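Local atomic coordinates of dehydrogenase (Chromobacterium violaceum, PDB entry 3Q2I), a protein that probably oxidises UDP-N-acetylglucosaminuronic acid with the help of NAD, an early step in making 2,3-diacetamido-2,3-dideoxy-D-mannuronic acid. Residues F130-N135 with P305-N310; N26-A31 with M103-M108. All coordinates share one frame; numbering follows the deposited sequence.

How the contacts relate
From the N terminus, helix 25-34 follows the first strand of the Rossmann domain, and contact 2 closes the first loop when the end of strand 101-104 comes beside that helix. The chain then adds the neighbouring strand 129-131 of the same parallel sheet, whose exit opens contact 1. Helix 304-315, reached only after seven strands of the mixed sheet, closes this second and longer loop. The two loops thus run in series and neither encloses nor crosses the other. In space they meet: Tyr308 OH lies 2.8 Å from His28 ND1, a probable hydrogen bond, and both contacts reach the nicotinamide end of NADH.

Contact 1 (F130-N135 with P305-N310); sequences FVVKQN and PLYYDN. With NAI (1,4-dihydronicotinamide adenine dinucleotide), chain B.
Tyr307 reaches from helix 304-315 to the end of strand 129-131, an outer strand of the parallel sheet in the NAD-binding Rossmann fold, and its ring carries nearly all of the contact. The phenol extends from the helix toward the strand's exit because Tyr307 CG stands anti to its own backbone N (chi1 -173°). One ring face receives Val132: its CA stands 4.1 Å from the Tyr307 ring centroid in a CH-pi contact, and Val132 CG2 packs 3.8 Å from Tyr307 CE1. Beyond the ring, Tyr307 OH makes a weak hydrogen bond to Val131 O at 2.6 Å, an assignment that remains tentative. The hydroxyl also packs against Phe130, with OH of Tyr307 3.5 Å from CB of Phe130.

Further along, Gln134 CB lies near Tyr307 CB, but the amide end turns from the helix to the cofactor, its chain bent at chi2 (-76°). Around this first shell, Met103 of the adjoining strand packs against both Tyr307 and Val132, while Lys133 points elsewhere and forms a salt bridge with Asp197. The tyrosine therefore joins the C-terminal region to the backbone just ahead of a nicotinamide-binding residue. There the two amides pair through two nearly straight bonds: NADH N7N donates to Gln134 OE1 at 3.0 Å, and Gln134 NE2 donates to NADH O7N at 2.8 Å.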
ATOM      1  N   PHE A 130     -18.917  32.844 -13.162  1.00 16.56           N
ATOM      2  CA  PHE A 130     -18.819  33.395 -11.805  1.00 18.05           C
ATOM      3  C   PHE A 130     -19.330  32.339 -10.838  1.00 16.86           C
ATOM      4  O   PHE A 130     -20.270  31.641 -11.183  1.00 17.16           O
ATOM      5  CB  PHE A 130     -19.810  34.577 -11.682  1.00 17.02           C
ATOM      6  CG  PHE A 130     -19.549  35.719 -12.650  1.00 17.23           C
ATOM      7  CD1 PHE A 130     -18.696  36.758 -12.232  1.00 19.58           C
ATOM      8  CD2 PHE A 130     -20.187  35.766 -13.890  1.00 19.22           C
ATOM      9  CE1 PHE A 130     -18.467  37.891 -13.085  1.00 23.48           C
ATOM     10  CE2 PHE A 130     -19.964  36.915 -14.744  1.00 20.36           C
ATOM     11  CZ  PHE A 130     -19.086  37.908 -14.325  1.00 19.16           C
ATOM     12  N   VAL A 131     -18.685  32.222  -9.676  1.00 18.70           N
ATOM     13  CA  VAL A 131     -19.146  31.286  -8.634  1.00 19.39           C
ATOM     14  C   VAL A 131     -19.434  32.161  -7.448  1.00 17.54           C
ATOM     15  O   VAL A 131     -18.611  32.989  -7.037  1.00 21.07           O
ATOM     16  CB  VAL A 131     -18.042  30.250  -8.295  1.00 18.90           C
ATOM     17  CG1 VAL A 131     -18.566  29.312  -7.172  1.00 22.75           C
ATOM     18  CG2 VAL A 131     -17.629  29.475  -9.547  1.00 21.69           C
ATOM     19  N   VAL A 132     -20.597  31.958  -6.838  1.00 18.39           N
ATOM     20  CA  VAL A 132     -21.029  32.784  -5.722  1.00 19.99           C
ATOM     21  C   VAL A 132     -20.346  32.416  -4.435  1.00 22.34           C
ATOM     22  O   VAL A 132     -20.668  31.375  -3.858  1.00 27.69           O
ATOM     23  CB  VAL A 132     -22.558  32.710  -5.551  1.00 20.29           C
ATOM     24  CG1 VAL A 132     -22.945  33.546  -4.359  1.00 22.81           C
ATOM     25  CG2 VAL A 132     -23.288  33.075  -6.826  1.00 20.63           C
ATOM     26  N   LYS A 133     -19.416  33.240  -3.994  1.00 21.55           N
ATOM     27  CA  LYS A 133     -18.788  33.151  -2.665  1.00 21.08           C
ATOM     28  C   LYS A 133     -19.008  34.496  -1.951  1.00 22.02           C
ATOM     29  O   LYS A 133     -18.095  35.322  -1.771  1.00 21.77           O
ATOM     30  CB  LYS A 133     -17.292  32.833  -2.809  1.00 24.38           C
ATOM     31  CG  LYS A 133     -16.994  31.408  -3.265  1.00 25.51           C
ATOM     32  CD  LYS A 133     -15.506  31.163  -3.519  1.00 35.02           C
ATOM     33  CE  LYS A 133     -15.279  29.735  -4.047  1.00 29.55           C
ATOM     34  NZ  LYS A 133     -15.293  28.846  -2.823  1.00 24.70           N
ATOM     35  N   GLN A 134     -20.230  34.663  -1.468  1.00 23.14           N
ATOM     36  CA  GLN A 134     -20.651  35.990  -1.003  1.00 24.48           C
ATOM     37  C   GLN A 134     -20.114  36.328   0.383  1.00 26.22           C
ATOM     38  O   GLN A 134     -20.119  37.495   0.792  1.00 27.39           O
ATOM     39  CB  GLN A 134     -22.168  36.122  -1.165  1.00 19.97           C
ATOM     40  CG  GLN A 134     -23.018  35.587  -0.022  1.00 20.84           C
ATOM     41  CD  GLN A 134     -23.112  34.091  -0.010  1.00 22.35           C
ATOM     42  OE1 GLN A 134     -22.578  33.420  -0.891  1.00 23.42           O
ATOM     43  NE2 GLN A 134     -23.843  33.560   0.960  1.00 20.07           N
ATOM     44  N   ASN A 135     -19.626  35.343   1.126  1.00 24.11           N
ATOM     45  CA  ASN A 135     -19.107  35.597   2.484  1.00 23.91           C
ATOM     46  C   ASN A 135     -17.748  36.282   2.575  1.00 23.16           C
ATOM     47  O   ASN A 135     -17.369  36.816   3.615  1.00 23.89           O
ATOM     48  CB  ASN A 135     -19.034  34.258   3.257  1.00 28.06           C
ATOM     49  CG  ASN A 135     -19.919  34.199   4.488  1.00 30.28           C
ATOM     50  OD1 ASN A 135     -20.988  34.820   4.548  1.00 36.81           O
ATOM     51  ND2 ASN A 135     -19.518  33.354   5.463  1.00 33.34           N
ATOM     52  N   PRO A 305     -26.122  41.029  -2.309  1.00 30.65           N
ATOM     53  CA  PRO A 305     -26.136  42.323  -3.013  1.00 30.91           C
ATOM     54  C   PRO A 305     -24.766  42.842  -3.436  1.00 31.37           C
ATOM     55  O   PRO A 305     -24.611  43.299  -4.580  1.00 31.34           O
ATOM     56  CB  PRO A 305     -26.865  43.249  -2.005  1.00 30.66           C
ATOM     57  CG  PRO A 305     -27.817  42.312  -1.325  1.00 32.15           C
ATOM     58  CD  PRO A 305     -26.981  41.038  -1.109  1.00 29.92           C
ATOM     59  N   LEU A 306     -23.778  42.751  -2.551  1.00 31.41           N
ATOM     60  CA  LEU A 306     -22.408  43.132  -2.843  1.00 33.03           C
ATOM     61  C   LEU A 306     -21.829  42.240  -3.929  1.00 33.71           C
ATOM     62  O   LEU A 306     -21.139  42.717  -4.821  1.00 31.62           O
ATOM     63  CB  LEU A 306     -21.569  42.980  -1.586  1.00 34.96           C
ATOM     64  CG  LEU A 306     -20.819  44.149  -0.977  1.00 46.23           C
ATOM     65  CD1 LEU A 306     -20.010  43.665   0.234  1.00 39.32           C
ATOM     66  CD2 LEU A 306     -19.988  44.837  -2.073  1.00 46.91           C
ATOM     67  N   TYR A 307     -22.099  40.933  -3.860  1.00 29.75           N
ATOM     68  CA  TYR A 307     -21.618  40.029  -4.883  1.00 27.75           C
ATOM     69  C   TYR A 307     -22.088  40.507  -6.239  1.00 28.62           C
ATOM     70  O   TYR A 307     -21.349  40.528  -7.236  1.00 28.72           O
ATOM     71  CB  TYR A 307     -22.151  38.590  -4.647  1.00 27.87           C
ATOM     72  CG  TYR A 307     -21.513  37.618  -5.598  1.00 26.88           C
ATOM     73  CD1 TYR A 307     -22.160  37.197  -6.762  1.00 23.76           C
ATOM     74  CD2 TYR A 307     -20.217  37.194  -5.353  1.00 24.10           C
ATOM     75  CE1 TYR A 307     -21.528  36.348  -7.657  1.00 28.79           C
ATOM     76  CE2 TYR A 307     -19.584  36.345  -6.253  1.00 24.74           C
ATOM     77  CZ  TYR A 307     -20.243  35.932  -7.385  1.00 29.96           C
ATOM     78  OH  TYR A 307     -19.541  35.123  -8.265  1.00 33.22           O
ATOM     79  N   TYR A 308     -23.359  40.887  -6.309  1.00 25.28           N
ATOM     80  CA  TYR A 308     -23.878  41.347  -7.573  1.00 26.33           C
ATOM     81  C   TYR A 308     -23.196  42.640  -8.083  1.00 25.71           C
ATOM     82  O   TYR A 308     -23.022  42.783  -9.284  1.00 26.97           O
ATOM     83  CB  TYR A 308     -25.389  41.536  -7.439  1.00 27.29           C
ATOM     84  CG  TYR A 308     -26.145  40.336  -7.912  1.00 24.93           C
ATOM     85  CD1 TYR A 308     -26.537  40.202  -9.228  1.00 26.35           C
ATOM     86  CD2 TYR A 308     -26.367  39.262  -7.048  1.00 27.36           C
ATOM     87  CE1 TYR A 308     -27.207  39.089  -9.680  1.00 24.01           C
ATOM     88  CE2 TYR A 308     -27.068  38.179  -7.481  1.00 25.69           C
ATOM     89  CZ  TYR A 308     -27.439  38.040  -8.791  1.00 24.00           C
ATOM     90  OH  TYR A 308     -28.148  36.927  -9.163  1.00 26.55           O
ATOM     91  N   ASP A 309     -22.726  43.515  -7.203  1.00 28.07           N
ATOM     92  CA  ASP A 309     -22.041  44.741  -7.652  1.00 27.23           C
ATOM     93  C   ASP A 309     -20.772  44.331  -8.433  1.00 30.24           C
ATOM     94  O   ASP A 309     -20.506  44.867  -9.505  1.00 26.81           O
ATOM     95  CB  ASP A 309     -21.656  45.585  -6.437  1.00 28.81           C
ATOM     96  CG  ASP A 309     -20.879  46.851  -6.799  1.00 31.82           C
ATOM     97  OD1 ASP A 309     -21.362  47.584  -7.679  1.00 35.97           O
ATOM     98  OD2 ASP A 309     -19.789  47.108  -6.242  1.00 32.20           O
ATOM     99  N   ASN A 310     -19.982  43.366  -7.938  1.00 26.99           N
ATOM    100  CA  ASN A 310     -18.830  42.929  -8.731  1.00 26.44           C
ATOM    101  C   ASN A 310     -19.180  42.308 -10.088  1.00 25.30           C
ATOM    102  O   ASN A 310     -18.443  42.504 -11.071  1.00 25.76           O
ATOM    103  CB  ASN A 310     -17.896  42.018  -7.902  1.00 29.47           C
ATOM    104  CG  ASN A 310     -16.858  41.302  -8.765  1.00 29.20           C
ATOM    105  OD1 ASN A 310     -16.950  40.096  -8.956  1.00 30.53           O
ATOM    106  ND2 ASN A 310     -15.862  42.035  -9.274  1.00 27.56           N
TER
HETATM  107  PA  NAI B 500     -34.211  24.584  -3.281  1.00 22.96           P
HETATM  108  O1A NAI B 500     -34.546  23.150  -3.227  1.00 20.45           O
HETATM  109  O2A NAI B 500     -34.973  25.602  -2.323  1.00 24.17           O
HETATM  110  O5B NAI B 500     -34.339  25.200  -4.731  1.00 22.42           O
HETATM  111  C5B NAI B 500     -34.617  24.195  -5.665  1.00 28.58           C
HETATM  112  C4B NAI B 500     -35.114  24.860  -6.940  1.00 26.75           C
HETATM  113  O4B NAI B 500     -34.567  24.314  -8.153  1.00 20.89           O
HETATM  114  C3B NAI B 500     -36.540  24.323  -6.799  1.00 27.03           C
HETATM  115  O3B NAI B 500     -37.497  25.384  -6.925  1.00 26.72           O
HETATM  116  C2B NAI B 500     -36.627  23.165  -7.808  1.00 23.48           C
HETATM  117  O2B NAI B 500     -37.933  22.923  -8.317  1.00 25.97           O
HETATM  118  C1B NAI B 500     -35.688  23.753  -8.887  1.00 20.12           C
HETATM  119  N9A NAI B 500     -35.243  22.785  -9.863  1.00 23.37           N
HETATM  120  C8A NAI B 500     -34.786  21.514  -9.611  1.00 25.99           C
HETATM  121  N7A NAI B 500     -34.412  20.978 -10.739  1.00 20.38           N
HETATM  122  C5A NAI B 500     -34.506  21.892 -11.763  1.00 23.24           C
HETATM  123  C6A NAI B 500     -34.270  21.880 -13.153  1.00 22.51           C
HETATM  124  N6A NAI B 500     -33.763  20.775 -13.803  1.00 25.52           N
HETATM  125  N1A NAI B 500     -34.542  22.991 -13.859  1.00 27.77           N
HETATM  126  C2A NAI B 500     -35.038  24.050 -13.253  1.00 19.77           C
HETATM  127  N3A NAI B 500     -35.293  24.136 -11.949  1.00 22.06           N
HETATM  128  C4A NAI B 500     -35.055  23.046 -11.189  1.00 20.87           C
HETATM  129  O3  NAI B 500     -32.657  24.728  -2.963  1.00 20.00           O
HETATM  130  PN  NAI B 500     -31.867  25.980  -2.514  1.00 20.97           P
HETATM  131  O1N NAI B 500     -31.645  25.976  -1.028  1.00 22.08           O
HETATM  132  O2N NAI B 500     -32.366  27.318  -3.110  1.00 27.20           O
HETATM  133  O5D NAI B 500     -30.318  25.700  -2.926  1.00 20.79           O
HETATM  134  C5D NAI B 500     -30.140  26.041  -4.281  1.00 18.69           C
HETATM  135  C4D NAI B 500     -28.659  26.113  -4.643  1.00 20.26           C
HETATM  136  O4D NAI B 500     -28.158  27.245  -3.913  1.00 21.32           O
HETATM  137  C3D NAI B 500     -27.801  24.932  -4.109  1.00 18.78           C
HETATM  138  O3D NAI B 500     -26.729  24.766  -5.041  1.00 19.84           O
HETATM  139  C2D NAI B 500     -27.218  25.469  -2.797  1.00 20.58           C
HETATM  140  O2D NAI B 500     -25.936  24.918  -2.507  1.00 20.69           O
HETATM  141  C1D NAI B 500     -27.047  26.992  -3.072  1.00 19.52           C
HETATM  142  N1N NAI B 500     -27.083  27.794  -1.870  1.00 19.05           N
HETATM  143  C2N NAI B 500     -26.134  28.681  -1.658  1.00 21.58           C
HETATM  144  C3N NAI B 500     -26.067  29.437  -0.481  1.00 19.23           C
HETATM  145  C7N NAI B 500     -25.011  30.453  -0.272  1.00 18.50           C
HETATM  146  O7N NAI B 500     -24.608  30.839   0.810  1.00 22.38           O
HETATM  147  N7N NAI B 500     -24.406  31.034  -1.349  1.00 17.49           N
HETATM  148  C4N NAI B 500     -27.010  29.141   0.524  1.00 20.78           C
HETATM  149  C5N NAI B 500     -28.046  28.280   0.209  1.00 21.55           C
HETATM  150  C6N NAI B 500     -28.068  27.603  -0.984  1.00 19.54           C

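Contact 2 (N26-A31 with M103-M108); sequences NNHFGA and MTEKPM. With NAI (1,4-dihydronicotinamide adenine dinucleotide), chain B.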
ATOM      1  N   ASN A  26     -34.589  33.593  -3.631  1.00 27.58           N
ATOM      2  CA  ASN A  26     -35.063  34.790  -2.916  1.00 27.41           C
ATOM      3  C   ASN A  26     -33.984  35.862  -2.698  1.00 30.73           C
ATOM      4  O   ASN A  26     -34.194  37.068  -2.906  1.00 27.18           O
ATOM      5  CB  ASN A  26     -35.680  34.313  -1.590  1.00 28.37           C
ATOM      6  CG  ASN A  26     -36.214  35.433  -0.749  1.00 37.41           C
ATOM      7  OD1 ASN A  26     -37.245  36.048  -1.065  1.00 38.40           O
ATOM      8  ND2 ASN A  26     -35.539  35.680   0.365  1.00 40.12           N
ATOM      9  N   ASN A  27     -32.783  35.452  -2.298  1.00 26.88           N
ATOM     10  CA  ASN A  27     -31.702  36.393  -2.057  1.00 25.15           C
ATOM     11  C   ASN A  27     -31.169  37.028  -3.342  1.00 27.05           C
ATOM     12  O   ASN A  27     -30.615  38.130  -3.299  1.00 29.73           O
ATOM     13  CB  ASN A  27     -30.480  35.712  -1.408  1.00 29.47           C
ATOM     14  CG  ASN A  27     -30.795  35.128  -0.065  1.00 32.87           C
ATOM     15  OD1 ASN A  27     -30.185  35.489   0.941  1.00 40.61           O
ATOM     16  ND2 ASN A  27     -31.710  34.185  -0.046  1.00 31.91           N
ATOM     17  N   HIS A  28     -31.243  36.297  -4.450  1.00 26.42           N
ATOM     18  CA  HIS A  28     -30.842  36.832  -5.738  1.00 25.24           C
ATOM     19  C   HIS A  28     -31.902  37.829  -6.217  1.00 27.77           C
ATOM     20  O   HIS A  28     -31.538  38.910  -6.716  1.00 26.55           O
ATOM     21  CB  HIS A  28     -30.657  35.719  -6.776  1.00 28.32           C
ATOM     22  CG  HIS A  28     -29.453  34.849  -6.514  1.00 25.80           C
ATOM     23  ND1 HIS A  28     -28.273  34.965  -7.228  1.00 27.51           N
ATOM     24  CD2 HIS A  28     -29.266  33.833  -5.632  1.00 23.42           C
ATOM     25  CE1 HIS A  28     -27.400  34.072  -6.777  1.00 23.98           C
ATOM     26  NE2 HIS A  28     -27.984  33.367  -5.819  1.00 21.30           N
ATOM     27  N   PHE A  29     -33.181  37.470  -6.062  1.00 25.18           N
ATOM     28  CA  PHE A  29     -34.242  38.470  -6.395  1.00 28.90           C
ATOM     29  C   PHE A  29     -34.016  39.782  -5.624  1.00 31.87           C
ATOM     30  O   PHE A  29     -34.006  40.884  -6.208  1.00 29.08           O
ATOM     31  CB  PHE A  29     -35.654  37.916  -6.136  1.00 28.91           C
ATOM     32  CG  PHE A  29     -36.018  36.661  -6.918  1.00 30.12           C
ATOM     33  CD1 PHE A  29     -35.384  36.322  -8.109  1.00 24.63           C
ATOM     34  CD2 PHE A  29     -36.981  35.785  -6.417  1.00 27.13           C
ATOM     35  CE1 PHE A  29     -35.755  35.174  -8.795  1.00 23.67           C
ATOM     36  CE2 PHE A  29     -37.363  34.634  -7.092  1.00 28.24           C
ATOM     37  CZ  PHE A  29     -36.734  34.311  -8.302  1.00 26.65           C
ATOM     38  N   GLY A  30     -33.846  39.701  -4.311  1.00 33.62           N
ATOM     39  CA  GLY A  30     -33.578  40.876  -3.488  1.00 32.33           C
ATOM     40  C   GLY A  30     -32.378  41.652  -3.996  1.00 36.25           C
ATOM     41  O   GLY A  30     -32.404  42.888  -4.101  1.00 35.30           O
ATOM     42  N   ALA A  31     -31.300  40.936  -4.308  1.00 32.94           N
ATOM     43  CA  ALA A  31     -30.088  41.577  -4.773  1.00 31.63           C
ATOM     44  C   ALA A  31     -30.325  42.345  -6.066  1.00 31.72           C
ATOM     45  O   ALA A  31     -29.802  43.450  -6.239  1.00 34.51           O
ATOM     46  CB  ALA A  31     -28.973  40.530  -4.971  1.00 30.01           C
ATOM     47  N   MET A 103     -23.482  32.446 -13.859  1.00 18.20           N
ATOM     48  CA  MET A 103     -23.158  32.682 -12.463  1.00 17.50           C
ATOM     49  C   MET A 103     -23.723  31.472 -11.728  1.00 21.57           C
ATOM     50  O   MET A 103     -24.932  31.278 -11.741  1.00 21.32           O
ATOM     51  CB  MET A 103     -23.904  33.908 -11.890  1.00 20.83           C
ATOM     52  CG  MET A 103     -23.679  34.074 -10.387  1.00 22.22           C
ATOM     53  SD  MET A 103     -24.861  35.229  -9.610  1.00 31.08           S
ATOM     54  CE  MET A 103     -24.821  36.342 -10.991  1.00 22.49           C
ATOM     55  N   THR A 104     -22.879  30.629 -11.137  1.00 19.75           N
ATOM     56  CA  THR A 104     -23.423  29.434 -10.478  1.00 17.62           C
ATOM     57  C   THR A 104     -23.393  29.656  -8.975  1.00 17.72           C
ATOM     58  O   THR A 104     -22.448  30.232  -8.425  1.00 18.21           O
ATOM     59  CB  THR A 104     -22.620  28.135 -10.842  1.00 17.25           C
ATOM     60  OG1 THR A 104     -23.223  27.043 -10.111  1.00 19.10           O
ATOM     61  CG2 THR A 104     -21.150  28.314 -10.395  1.00 17.56           C
ATOM     62  N   GLU A 105     -24.465  29.251  -8.289  1.00 15.99           N
ATOM     63  CA  GLU A 105     -24.404  29.149  -6.846  1.00 16.80           C
ATOM     64  C   GLU A 105     -23.327  28.111  -6.435  1.00 17.92           C
ATOM     65  O   GLU A 105     -22.903  27.311  -7.265  1.00 18.60           O
ATOM     66  CB  GLU A 105     -25.753  28.795  -6.257  1.00 19.13           C
ATOM     67  CG  GLU A 105     -26.504  30.056  -5.772  1.00 19.52           C
ATOM     68  CD  GLU A 105     -25.856  30.763  -4.618  1.00 23.69           C
ATOM     69  OE1 GLU A 105     -26.276  31.904  -4.262  1.00 22.89           O
ATOM     70  OE2 GLU A 105     -24.854  30.288  -4.040  1.00 20.90           O
ATOM     71  N   LYS A 106     -22.889  28.231  -5.199  1.00 16.51           N
ATOM     72  CA  LYS A 106     -21.933  27.270  -4.625  1.00 19.90           C
ATOM     73  C   LYS A 106     -22.709  26.043  -4.194  1.00 17.96           C
ATOM     74  O   LYS A 106     -23.916  26.069  -3.942  1.00 19.03           O
ATOM     75  CB  LYS A 106     -21.221  27.906  -3.434  1.00 19.90           C
ATOM     76  CG  LYS A 106     -22.158  28.236  -2.257  1.00 22.19           C
ATOM     77  CD  LYS A 106     -22.592  26.992  -1.476  1.00 18.97           C
ATOM     78  CE  LYS A 106     -22.819  27.273   0.004  1.00 28.71           C
ATOM     79  NZ  LYS A 106     -23.335  26.067   0.797  1.00 25.21           N
ATOM     80  N   PRO A 107     -22.018  24.912  -4.035  1.00 17.49           N
ATOM     81  CA  PRO A 107     -20.694  24.767  -4.650  1.00 17.33           C
ATOM     82  C   PRO A 107     -20.879  24.596  -6.152  1.00 15.67           C
ATOM     83  O   PRO A 107     -21.965  24.248  -6.617  1.00 18.42           O
ATOM     84  CB  PRO A 107     -20.202  23.436  -4.061  1.00 18.41           C
ATOM     85  CG  PRO A 107     -21.479  22.608  -3.888  1.00 16.42           C
ATOM     86  CD  PRO A 107     -22.591  23.653  -3.522  1.00 17.35           C
ATOM     87  N   MET A 108     -19.824  24.861  -6.914  1.00 17.81           N
ATOM     88  CA  MET A 108     -19.946  24.825  -8.355  1.00 15.78           C
ATOM     89  C   MET A 108     -20.269  23.445  -8.912  1.00 17.77           C
ATOM     90  O   MET A 108     -20.909  23.310  -9.942  1.00 16.81           O
ATOM     91  CB  MET A 108     -18.749  25.439  -9.075  1.00 17.34           C
ATOM     92  CG  MET A 108     -17.488  24.579  -8.855  1.00 20.17           C
ATOM     93  SD  MET A 108     -15.923  25.436  -9.264  1.00 18.41           S
ATOM     94  CE  MET A 108     -16.105  25.638 -11.023  1.00 17.15           C
TER
HETATM   95  PA  NAI B 500     -34.211  24.584  -3.281  1.00 22.96           P
HETATM   96  O1A NAI B 500     -34.546  23.150  -3.227  1.00 20.45           O
HETATM   97  O2A NAI B 500     -34.973  25.602  -2.323  1.00 24.17           O
HETATM   98  O5B NAI B 500     -34.339  25.200  -4.731  1.00 22.42           O
HETATM   99  C5B NAI B 500     -34.617  24.195  -5.665  1.00 28.58           C
HETATM  100  C4B NAI B 500     -35.114  24.860  -6.940  1.00 26.75           C
HETATM  101  O4B NAI B 500     -34.567  24.314  -8.153  1.00 20.89           O
HETATM  102  C3B NAI B 500     -36.540  24.323  -6.799  1.00 27.03           C
HETATM  103  O3B NAI B 500     -37.497  25.384  -6.925  1.00 26.72           O
HETATM  104  C2B NAI B 500     -36.627  23.165  -7.808  1.00 23.48           C
HETATM  105  O2B NAI B 500     -37.933  22.923  -8.317  1.00 25.97           O
HETATM  106  C1B NAI B 500     -35.688  23.753  -8.887  1.00 20.12           C
HETATM  107  N9A NAI B 500     -35.243  22.785  -9.863  1.00 23.37           N
HETATM  108  C8A NAI B 500     -34.786  21.514  -9.611  1.00 25.99           C
HETATM  109  N7A NAI B 500     -34.412  20.978 -10.739  1.00 20.38           N
HETATM  110  C5A NAI B 500     -34.506  21.892 -11.763  1.00 23.24           C
HETATM  111  C6A NAI B 500     -34.270  21.880 -13.153  1.00 22.51           C
HETATM  112  N6A NAI B 500     -33.763  20.775 -13.803  1.00 25.52           N
HETATM  113  N1A NAI B 500     -34.542  22.991 -13.859  1.00 27.77           N
HETATM  114  C2A NAI B 500     -35.038  24.050 -13.253  1.00 19.77           C
HETATM  115  N3A NAI B 500     -35.293  24.136 -11.949  1.00 22.06           N
HETATM  116  C4A NAI B 500     -35.055  23.046 -11.189  1.00 20.87           C
HETATM  117  O3  NAI B 500     -32.657  24.728  -2.963  1.00 20.00           O
HETATM  118  PN  NAI B 500     -31.867  25.980  -2.514  1.00 20.97           P
HETATM  119  O1N NAI B 500     -31.645  25.976  -1.028  1.00 22.08           O
HETATM  120  O2N NAI B 500     -32.366  27.318  -3.110  1.00 27.20           O
HETATM  121  O5D NAI B 500     -30.318  25.700  -2.926  1.00 20.79           O
HETATM  122  C5D NAI B 500     -30.140  26.041  -4.281  1.00 18.69           C
HETATM  123  C4D NAI B 500     -28.659  26.113  -4.643  1.00 20.26           C
HETATM  124  O4D NAI B 500     -28.158  27.245  -3.913  1.00 21.32           O
HETATM  125  C3D NAI B 500     -27.801  24.932  -4.109  1.00 18.78           C
HETATM  126  O3D NAI B 500     -26.729  24.766  -5.041  1.00 19.84           O
HETATM  127  C2D NAI B 500     -27.218  25.469  -2.797  1.00 20.58           C
HETATM  128  O2D NAI B 500     -25.936  24.918  -2.507  1.00 20.69           O
HETATM  129  C1D NAI B 500     -27.047  26.992  -3.072  1.00 19.52           C
HETATM  130  N1N NAI B 500     -27.083  27.794  -1.870  1.00 19.05           N
HETATM  131  C2N NAI B 500     -26.134  28.681  -1.658  1.00 21.58           C
HETATM  132  C3N NAI B 500     -26.067  29.437  -0.481  1.00 19.23           C
HETATM  133  C7N NAI B 500     -25.011  30.453  -0.272  1.00 18.50           C
HETATM  134  O7N NAI B 500     -24.608  30.839   0.810  1.00 22.38           O
HETATM  135  N7N NAI B 500     -24.406  31.034  -1.349  1.00 17.49           N
HETATM  136  C4N NAI B 500     -27.010  29.141   0.524  1.00 20.78           C
HETATM  137  C5N NAI B 500     -28.046  28.280   0.209  1.00 21.55           C
HETATM  138  C6N NAI B 500     -28.068  27.603  -0.984  1.00 19.54           C
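Glu105 and His28 meet between segment 103-108, which runs on past strand 101-104, and helix 25-34, within the Rossmann domain and beside the nicotinamide riboside of NADH. Glu105 CB packs on the ribose, 3.7 Å from NADH O4D. At CG the chain is flanked by the same sugar oxygen and by His28 NE2, and a bend at chi2 (-66°) leads into a carboxylate whose two oxygens have separate tasks. OE1 accepts a hydrogen bond from His28 NE2 at 2.7 Å through its anti lone pair. The oxygen lies near the imidazole plane, yet the ring and carboxylate planes are almost perpendicular, 86° apart. OE2 accepts from the carboxamide, with NADH N7N 2.8 Å away and an N-H...O angle of 170°, and also from the backbone N of Lys106 at 3.1 Å.

His28 is steadied at its edge by Met103, whose SD sits 4.0 Å from His28 CE1, its ND1 being taken by Tyr308 of helix 304-315. His304 adds a further hydrogen bond to Glu105 OE1. At the next residue, Lys106 O, the carbonyl oxygen of the cis peptide that leads into Pro107, accepts from the ribose hydroxyl, NADH O2D, at 2.7 Å. With partners on both oxygens, the carboxylate is fixed in rotation, and its acceptor OE2 would favour the nicotinamide orientation that presents the amide nitrogen to it.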